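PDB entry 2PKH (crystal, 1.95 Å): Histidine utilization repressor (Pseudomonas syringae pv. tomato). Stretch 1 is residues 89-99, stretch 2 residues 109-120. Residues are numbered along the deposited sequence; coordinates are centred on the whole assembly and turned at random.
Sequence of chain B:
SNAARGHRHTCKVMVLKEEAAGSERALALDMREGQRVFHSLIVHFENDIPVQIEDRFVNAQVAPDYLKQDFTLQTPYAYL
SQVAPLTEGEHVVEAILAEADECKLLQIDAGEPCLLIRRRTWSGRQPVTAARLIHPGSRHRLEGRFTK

Stretch 1, residues 89-99: GEHVVEAILAE
Stretch 2 (109-120) DAGEPCLLIRRR

Gly-89 to Ile-96 and Cys-114 to Arg-120 lie in neighbouring antiparallel strands, their N-to-C directions 141° apart, burying 934 Å² between the stretches. Backbone torsions are extended, with phi from -144° to -94° and psi from 121° to 170°. Four hydrogen-bonded pairs each satisfy both amides and both carbonyls. Glu-90 N donates to Arg-120 O (2.9 Å) and Arg-120 N to Glu-90 O (3.1 Å); Val-92 N to Arg-118 O and Arg-118 N to Val-92 O (both 2.9 Å); Glu-94 N to Leu-116 O (2.9 Å) and Leu-116 N to Glu-94 O (2.8 Å); Ile-96 N to Cys-114 O (3.0 Å) and Cys-114 N to Ile-96 O (2.8 Å). At the intervening pairs, His-91/Arg-119, Val-93/Ile-117 and Ala-95/Leu-115, CA atoms lie 4.5 to 4.9 Å apart.

The hydrogen-bonded residues share one face. Glu-90 (t, t) meets Arg-120 (chi1 -104°, chi2 148°, chi3 22°, chi4 113°) side-on: NE donates to OE1 at 2.9 Å and NH2 to OE2 at 2.8 Å, a two-pronged salt bridge. A water donates to Glu-90 OE1 (2.5 Å) and weakly to Arg-118 O (3.1 Å). Glu-94 (m, t) reaches diagonally to Arg-118 (m, t, m), whose NH2 donates to Glu-94 OE1 at 2.7 Å, a salt bridge. Another water accepts from Arg-118 NE and donates to Glu-94 OE1 and Val-92 O. Ile-96 CD1 (p, t) packs 4.0 Å from Leu-116 CD2 (t, p), an apolar patch beside the Glu-94/Arg-118 pair.

On the other face, buried Val-93 (t) places CG1 3.7 Å from Leu-115 CD1 (t, p) and CG2 4.3 Å from Ile-117 CG1 (m, t); such apolar side chains leave no donor or acceptor unpaired.

Beyond, a type I turn spans Asp-109 to Glu-112, with Glu-112 N donating to Asp-109 O (3.2 Å). Leu-97 CD2 (m, t) lies 3.5 Å from Gly-111 O and Glu-112 O. One water accepts from Ala-98 N and donates to Ala-110 O and Glu-112 O; another donates to Ala-98 O and Ala-110 O.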

ATOM      1  N   GLY B  89     -10.297  -6.698   0.788  1.00 22.95           N
ATOM      2  CA  GLY B  89     -11.074  -5.432   0.904  1.00 23.05           C
ATOM      3  C   GLY B  89     -11.116  -4.852  -0.492  1.00 24.79           C
ATOM      4  O   GLY B  89     -10.189  -5.134  -1.314  1.00 21.35           O
ATOM      5  N   GLU B  90     -12.211  -4.130  -0.792  1.00 23.61           N
ATOM      6  CA  GLU B  90     -12.384  -3.491  -2.097  1.00 24.18           C
ATOM      7  C   GLU B  90     -12.722  -2.041  -1.764  1.00 25.17           C
ATOM      8  O   GLU B  90     -13.422  -1.827  -0.795  1.00 24.26           O
ATOM      9  CB  GLU B  90     -13.616  -4.049  -2.749  1.00 25.22           C
ATOM     10  CG  GLU B  90     -13.861  -3.561  -4.106  1.00 28.65           C
ATOM     11  CD  GLU B  90     -15.295  -3.835  -4.519  1.00 34.95           C
ATOM     12  OE1 GLU B  90     -16.258  -3.157  -3.974  1.00 34.12           O
ATOM     13  OE2 GLU B  90     -15.413  -4.726  -5.385  1.00 34.11           O
ATOM     14  N   HIS B  91     -12.299  -1.089  -2.600  1.00 23.76           N
ATOM     15  CA  HIS B  91     -12.529   0.346  -2.310  1.00 25.55           C
ATOM     16  C   HIS B  91     -12.810   1.120  -3.580  1.00 24.82           C
ATOM     17  O   HIS B  91     -12.389   0.722  -4.683  1.00 23.33           O
ATOM     18  CB  HIS B  91     -11.341   0.938  -1.497  1.00 27.40           C
ATOM     19  CG  HIS B  91     -10.063   1.035  -2.283  1.00 34.44           C
ATOM     20  ND1 HIS B  91      -9.144   0.006  -2.353  1.00 41.42           N
ATOM     21  CD2 HIS B  91      -9.548   2.048  -3.028  1.00 37.56           C
ATOM     22  CE1 HIS B  91      -8.118   0.377  -3.104  1.00 43.72           C
ATOM     23  NE2 HIS B  91      -8.341   1.609  -3.536  1.00 45.62           N
ATOM     24  N   VAL B  92     -13.651   2.149  -3.462  1.00 23.18           N
ATOM     25  CA  VAL B  92     -13.949   3.003  -4.553  1.00 22.63           C
ATOM     26  C   VAL B  92     -13.903   4.379  -3.908  1.00 23.22           C
ATOM     27  O   VAL B  92     -14.562   4.608  -2.855  1.00 21.42           O
ATOM     28  CB  VAL B  92     -15.347   2.697  -5.131  1.00 23.05           C
ATOM     29  CG1 VAL B  92     -15.687   3.642  -6.158  1.00 23.32           C
ATOM     30  CG2 VAL B  92     -15.371   1.252  -5.800  1.00 23.36           C
ATOM     31  N   VAL B  93     -13.093   5.266  -4.467  1.00 20.31           N
ATOM     32  CA  VAL B  93     -12.897   6.582  -3.838  1.00 20.17           C
ATOM     33  C   VAL B  93     -13.252   7.650  -4.860  1.00 19.67           C
ATOM     34  O   VAL B  93     -12.735   7.592  -5.990  1.00 18.82           O
ATOM     35  CB  VAL B  93     -11.450   6.733  -3.432  1.00 18.09           C
ATOM     36  CG1 VAL B  93     -11.205   8.107  -2.724  1.00 19.09           C
ATOM     37  CG2 VAL B  93     -11.022   5.563  -2.563  1.00 21.09           C
ATOM     38  N   GLU B  94     -14.087   8.614  -4.417  1.00 20.98           N
ATOM     39  CA  GLU B  94     -14.705   9.646  -5.207  1.00 23.19           C
ATOM     40  C   GLU B  94     -14.683  10.949  -4.411  1.00 21.32           C
ATOM     41  O   GLU B  94     -14.664  10.931  -3.191  1.00 21.77           O
ATOM     42  CB  GLU B  94     -16.187   9.247  -5.431  1.00 23.17           C
ATOM     43  CG  GLU B  94     -16.359   8.320  -6.608  1.00 29.40           C
ATOM     44  CD  GLU B  94     -17.783   7.806  -6.753  1.00 29.71           C
ATOM     45  OE1 GLU B  94     -18.213   7.016  -5.902  1.00 33.01           O
ATOM     46  OE2 GLU B  94     -18.422   8.155  -7.772  1.00 37.53           O
ATOM     47  N   ALA B  95     -14.732  12.057  -5.124  1.00 21.44           N
ATOM     48  CA  ALA B  95     -14.970  13.360  -4.509  1.00 19.14           C
ATOM     49  C   ALA B  95     -16.398  13.778  -4.881  1.00 19.29           C
ATOM     50  O   ALA B  95     -16.818  13.845  -6.069  1.00 20.44           O
ATOM     51  CB  ALA B  95     -13.914  14.399  -5.016  1.00 18.52           C
ATOM     52  N   ILE B  96     -17.139  14.099  -3.849  1.00 20.75           N
ATOM     53  CA  ILE B  96     -18.528  14.493  -4.020  1.00 20.99           C
ATOM     54  C   ILE B  96     -18.886  15.639  -3.095  1.00 19.64           C
ATOM     55  O   ILE B  96     -18.131  15.978  -2.160  1.00 19.61           O
ATOM     56  CB  ILE B  96     -19.455  13.269  -3.668  1.00 21.17           C
ATOM     57  CG1 ILE B  96     -19.366  12.984  -2.166  1.00 22.09           C
ATOM     58  CG2 ILE B  96     -19.146  12.015  -4.649  1.00 20.98           C
ATOM     59  CD1 ILE B  96     -20.539  12.138  -1.580  1.00 22.35           C
ATOM     60  N   LEU B  97     -20.073  16.192  -3.324  1.00 18.33           N
ATOM     61  CA  LEU B  97     -20.760  17.054  -2.306  1.00 20.46           C
ATOM     62  C   LEU B  97     -21.733  16.212  -1.434  1.00 21.31           C
ATOM     63  O   LEU B  97     -22.407  15.322  -1.946  1.00 20.81           O
ATOM     64  CB  LEU B  97     -21.516  18.196  -3.002  1.00 19.85           C
ATOM     65  CG  LEU B  97     -20.708  19.272  -3.705  1.00 23.87           C
ATOM     66  CD1 LEU B  97     -21.568  20.420  -4.293  1.00 23.37           C
ATOM     67  CD2 LEU B  97     -19.639  19.825  -2.723  1.00 20.88           C
ATOM     68  N   ALA B  98     -21.770  16.431  -0.106  1.00 21.21           N
ATOM     69  CA  ALA B  98     -22.688  15.633   0.687  1.00 21.55           C
ATOM     70  C   ALA B  98     -24.144  16.114   0.530  1.00 22.37           C
ATOM     71  O   ALA B  98     -24.406  17.250   0.079  1.00 23.94           O
ATOM     72  CB  ALA B  98     -22.252  15.681   2.171  1.00 23.44           C
ATOM     73  N   GLU B  99     -25.088  15.275   0.934  1.00 22.79           N
ATOM     74  CA  GLU B  99     -26.506  15.669   0.971  1.00 25.13           C
ATOM     75  C   GLU B  99     -26.714  16.591   2.138  1.00 25.29           C
ATOM     76  O   GLU B  99     -25.948  16.548   3.126  1.00 22.69           O
ATOM     77  CB  GLU B  99     -27.373  14.407   1.154  1.00 25.13           C
ATOM     78  CG  GLU B  99     -27.300  13.444  -0.019  1.00 28.95           C
ATOM     79  CD  GLU B  99     -27.710  14.115  -1.306  1.00 37.45           C
ATOM     80  OE1 GLU B  99     -28.775  14.768  -1.319  1.00 37.48           O
ATOM     81  OE2 GLU B  99     -26.936  14.060  -2.281  1.00 41.48           O
ATOM     82  N   ASP B 109     -19.926  23.008   5.543  1.00 21.53           N
ATOM     83  CA  ASP B 109     -20.540  23.848   4.537  1.00 22.54           C
ATOM     84  C   ASP B 109     -21.202  22.950   3.501  1.00 21.70           C
ATOM     85  O   ASP B 109     -20.711  21.871   3.238  1.00 21.75           O
ATOM     86  CB  ASP B 109     -19.406  24.714   3.942  1.00 21.28           C
ATOM     87  CG  ASP B 109     -19.058  25.902   4.869  1.00 23.63           C
ATOM     88  OD1 ASP B 109     -19.717  26.041   5.904  1.00 29.28           O
ATOM     89  OD2 ASP B 109     -18.167  26.717   4.580  1.00 32.21           O
ATOM     90  N   ALA B 110     -22.297  23.398   2.911  1.00 21.56           N
ATOM     91  CA  ALA B 110     -22.966  22.611   1.856  1.00 21.09           C
ATOM     92  C   ALA B 110     -22.005  22.419   0.666  1.00 18.25           C
ATOM     93  O   ALA B 110     -21.967  21.389   0.038  1.00 18.08           O
ATOM     94  CB  ALA B 110     -24.333  23.332   1.452  1.00 23.60           C
ATOM     95  N   GLY B 111     -21.207  23.410   0.360  1.00 17.97           N
ATOM     96  CA  GLY B 111     -20.255  23.288  -0.768  1.00 19.98           C
ATOM     97  C   GLY B 111     -18.873  22.624  -0.446  1.00 20.03           C
ATOM     98  O   GLY B 111     -17.944  22.594  -1.290  1.00 18.67           O
ATOM     99  N   GLU B 112     -18.693  22.109   0.774  1.00 21.26           N
ATOM    100  CA  GLU B 112     -17.415  21.416   1.160  1.00 20.28           C
ATOM    101  C   GLU B 112     -17.271  20.120   0.353  1.00 21.23           C
ATOM    102  O   GLU B 112     -18.175  19.294   0.410  1.00 20.67           O
ATOM    103  CB  GLU B 112     -17.451  20.994   2.642  1.00 20.96           C
ATOM    104  CG  GLU B 112     -16.346  19.912   3.126  1.00 23.30           C
ATOM    105  CD  GLU B 112     -15.040  20.585   3.469  1.00 25.91           C
ATOM    106  OE1 GLU B 112     -14.916  21.773   3.155  1.00 26.83           O
ATOM    107  OE2 GLU B 112     -14.176  19.953   4.075  1.00 24.93           O
ATOM    108  N   PRO B 113     -16.122  19.936  -0.346  1.00 21.00           N
ATOM    109  CA  PRO B 113     -15.835  18.717  -1.064  1.00 21.09           C
ATOM    110  C   PRO B 113     -15.548  17.652  -0.040  1.00 20.98           C
ATOM    111  O   PRO B 113     -14.818  17.897   0.938  1.00 14.80           O
ATOM    112  CB  PRO B 113     -14.553  19.065  -1.814  1.00 21.25           C
ATOM    113  CG  PRO B 113     -13.902  20.202  -0.879  1.00 22.46           C
ATOM    114  CD  PRO B 113     -15.082  20.988  -0.608  1.00 19.89           C
ATOM    115  N   CYS B 114     -16.184  16.496  -0.252  1.00 19.80           N
ATOM    116  CA  CYS B 114     -16.093  15.383   0.683  1.00 20.81           C
ATOM    117  C   CYS B 114     -15.442  14.205  -0.063  1.00 20.25           C
ATOM    118  O   CYS B 114     -15.610  14.046  -1.233  1.00 18.77           O
ATOM    119  CB  CYS B 114     -17.443  14.954   1.225  1.00 20.54           C
ATOM    120  SG  CYS B 114     -18.148  16.180   2.339  1.00 22.71           S
ATOM    121  N   LEU B 115     -14.681  13.422   0.684  1.00 20.17           N
ATOM    122  CA  LEU B 115     -14.039  12.270   0.156  1.00 23.05           C
ATOM    123  C   LEU B 115     -15.043  11.118   0.480  1.00 23.44           C
ATOM    124  O   LEU B 115     -15.318  10.851   1.664  1.00 23.23           O
ATOM    125  CB  LEU B 115     -12.726  12.028   0.905  1.00 22.43           C
ATOM    126  CG  LEU B 115     -11.770  10.971   0.311  1.00 24.78           C
ATOM    127  CD1 LEU B 115     -11.334  11.373  -1.099  1.00 23.23           C
ATOM    128  CD2 LEU B 115     -10.542  10.691   1.220  1.00 25.35           C
ATOM    129  N   LEU B 116     -15.506  10.444  -0.550  1.00 23.40           N
ATOM    130  CA  LEU B 116     -16.410   9.330  -0.417  1.00 22.50           C
ATOM    131  C   LEU B 116     -15.659   8.051  -0.690  1.00 23.36           C
ATOM    132  O   LEU B 116     -15.013   7.903  -1.743  1.00 23.03           O
ATOM    133  CB  LEU B 116     -17.563   9.476  -1.422  1.00 22.88           C
ATOM    134  CG  LEU B 116     -18.559   8.271  -1.414  1.00 24.49           C
ATOM    135  CD1 LEU B 116     -19.325   8.223  -0.083  1.00 30.02           C
ATOM    136  CD2 LEU B 116     -19.521   8.437  -2.537  1.00 25.83           C
ATOM    137  N   ILE B 117     -15.725   7.131   0.257  1.00 22.21           N
ATOM    138  CA  ILE B 117     -15.071   5.828   0.105  1.00 23.66           C
ATOM    139  C   ILE B 117     -16.147   4.778   0.291  1.00 24.58           C
ATOM    140  O   ILE B 117     -16.874   4.798   1.324  1.00 22.64           O
ATOM    141  CB  ILE B 117     -13.976   5.693   1.185  1.00 23.11           C
ATOM    142  CG1 ILE B 117     -12.971   6.866   1.080  1.00 24.41           C
ATOM    143  CG2 ILE B 117     -13.209   4.345   1.068  1.00 24.32           C
ATOM    144  CD1 ILE B 117     -11.907   6.728   2.081  1.00 25.44           C
ATOM    145  N   ARG B 118     -16.250   3.866  -0.668  1.00 22.63           N
ATOM    146  CA  ARG B 118     -17.210   2.789  -0.591  1.00 23.71           C
ATOM    147  C   ARG B 118     -16.362   1.560  -0.541  1.00 24.03           C
ATOM    148  O   ARG B 118     -15.513   1.343  -1.401  1.00 23.72           O
ATOM    149  CB  ARG B 118     -18.124   2.773  -1.825  1.00 24.17           C
ATOM    150  CG  ARG B 118     -19.192   3.820  -1.701  1.00 26.52           C
ATOM    151  CD  ARG B 118     -20.201   3.780  -2.787  1.00 31.82           C
ATOM    152  NE  ARG B 118     -19.684   4.401  -3.983  1.00 33.88           N
ATOM    153  CZ  ARG B 118     -20.211   4.210  -5.192  1.00 40.02           C
ATOM    154  NH1 ARG B 118     -21.299   3.432  -5.325  1.00 41.10           N
ATOM    155  NH2 ARG B 118     -19.689   4.823  -6.255  1.00 39.35           N
ATOM    156  N   ARG B 119     -16.589   0.744   0.485  1.00 23.80           N
ATOM    157  CA  ARG B 119     -15.748  -0.412   0.761  1.00 23.72           C
ATOM    158  C   ARG B 119     -16.616  -1.675   0.930  1.00 23.40           C
ATOM    159  O   ARG B 119     -17.732  -1.596   1.498  1.00 21.69           O
ATOM    160  CB  ARG B 119     -15.098  -0.168   2.091  1.00 23.87           C
ATOM    161  CG  ARG B 119     -13.976   0.821   2.068  1.00 27.71           C
ATOM    162  CD  ARG B 119     -13.105   0.438   3.238  1.00 38.38           C
ATOM    163  NE  ARG B 119     -12.612   1.607   3.916  1.00 46.40           N
ATOM    164  CZ  ARG B 119     -11.496   2.270   3.592  1.00 53.96           C
ATOM    165  NH1 ARG B 119     -11.139   3.331   4.332  1.00 56.25           N
ATOM    166  NH2 ARG B 119     -10.744   1.894   2.544  1.00 53.77           N
ATOM    167  N   ARG B 120     -16.071  -2.816   0.547  1.00 20.71           N
ATOM    168  CA  ARG B 120     -16.631  -4.137   0.892  1.00 21.79           C
ATOM    169  C   ARG B 120     -15.500  -4.945   1.457  1.00 21.31           C
ATOM    170  O   ARG B 120     -14.354  -4.792   1.000  1.00 23.58           O
ATOM    171  CB  ARG B 120     -17.080  -4.825  -0.386  1.00 22.56           C
ATOM    172  CG  ARG B 120     -18.522  -4.813  -0.583  1.00 30.45           C
ATOM    173  CD  ARG B 120     -18.981  -4.752  -2.070  1.00 30.28           C
ATOM    174  NE  ARG B 120     -18.099  -5.191  -3.187  1.00 30.66           N
ATOM    175  CZ  ARG B 120     -18.336  -6.260  -3.953  1.00 32.60           C
ATOM    176  NH1 ARG B 120     -19.380  -7.070  -3.705  1.00 26.16           N
ATOM    177  NH2 ARG B 120     -17.526  -6.550  -4.962  1.00 33.43           N
TER
HETATM  178  O   HOH W   1     -16.793  -0.908  -3.013  1.00 44.40           O
HETATM  179  O   HOH W   2     -17.262   5.830  -3.659  1.00 23.30           O
HETATM  180  O   HOH W   3     -20.741  18.927   0.660  1.00 16.47           O
HETATM  181  O   HOH W   4     -24.300  19.952  -0.319  1.00 21.37           O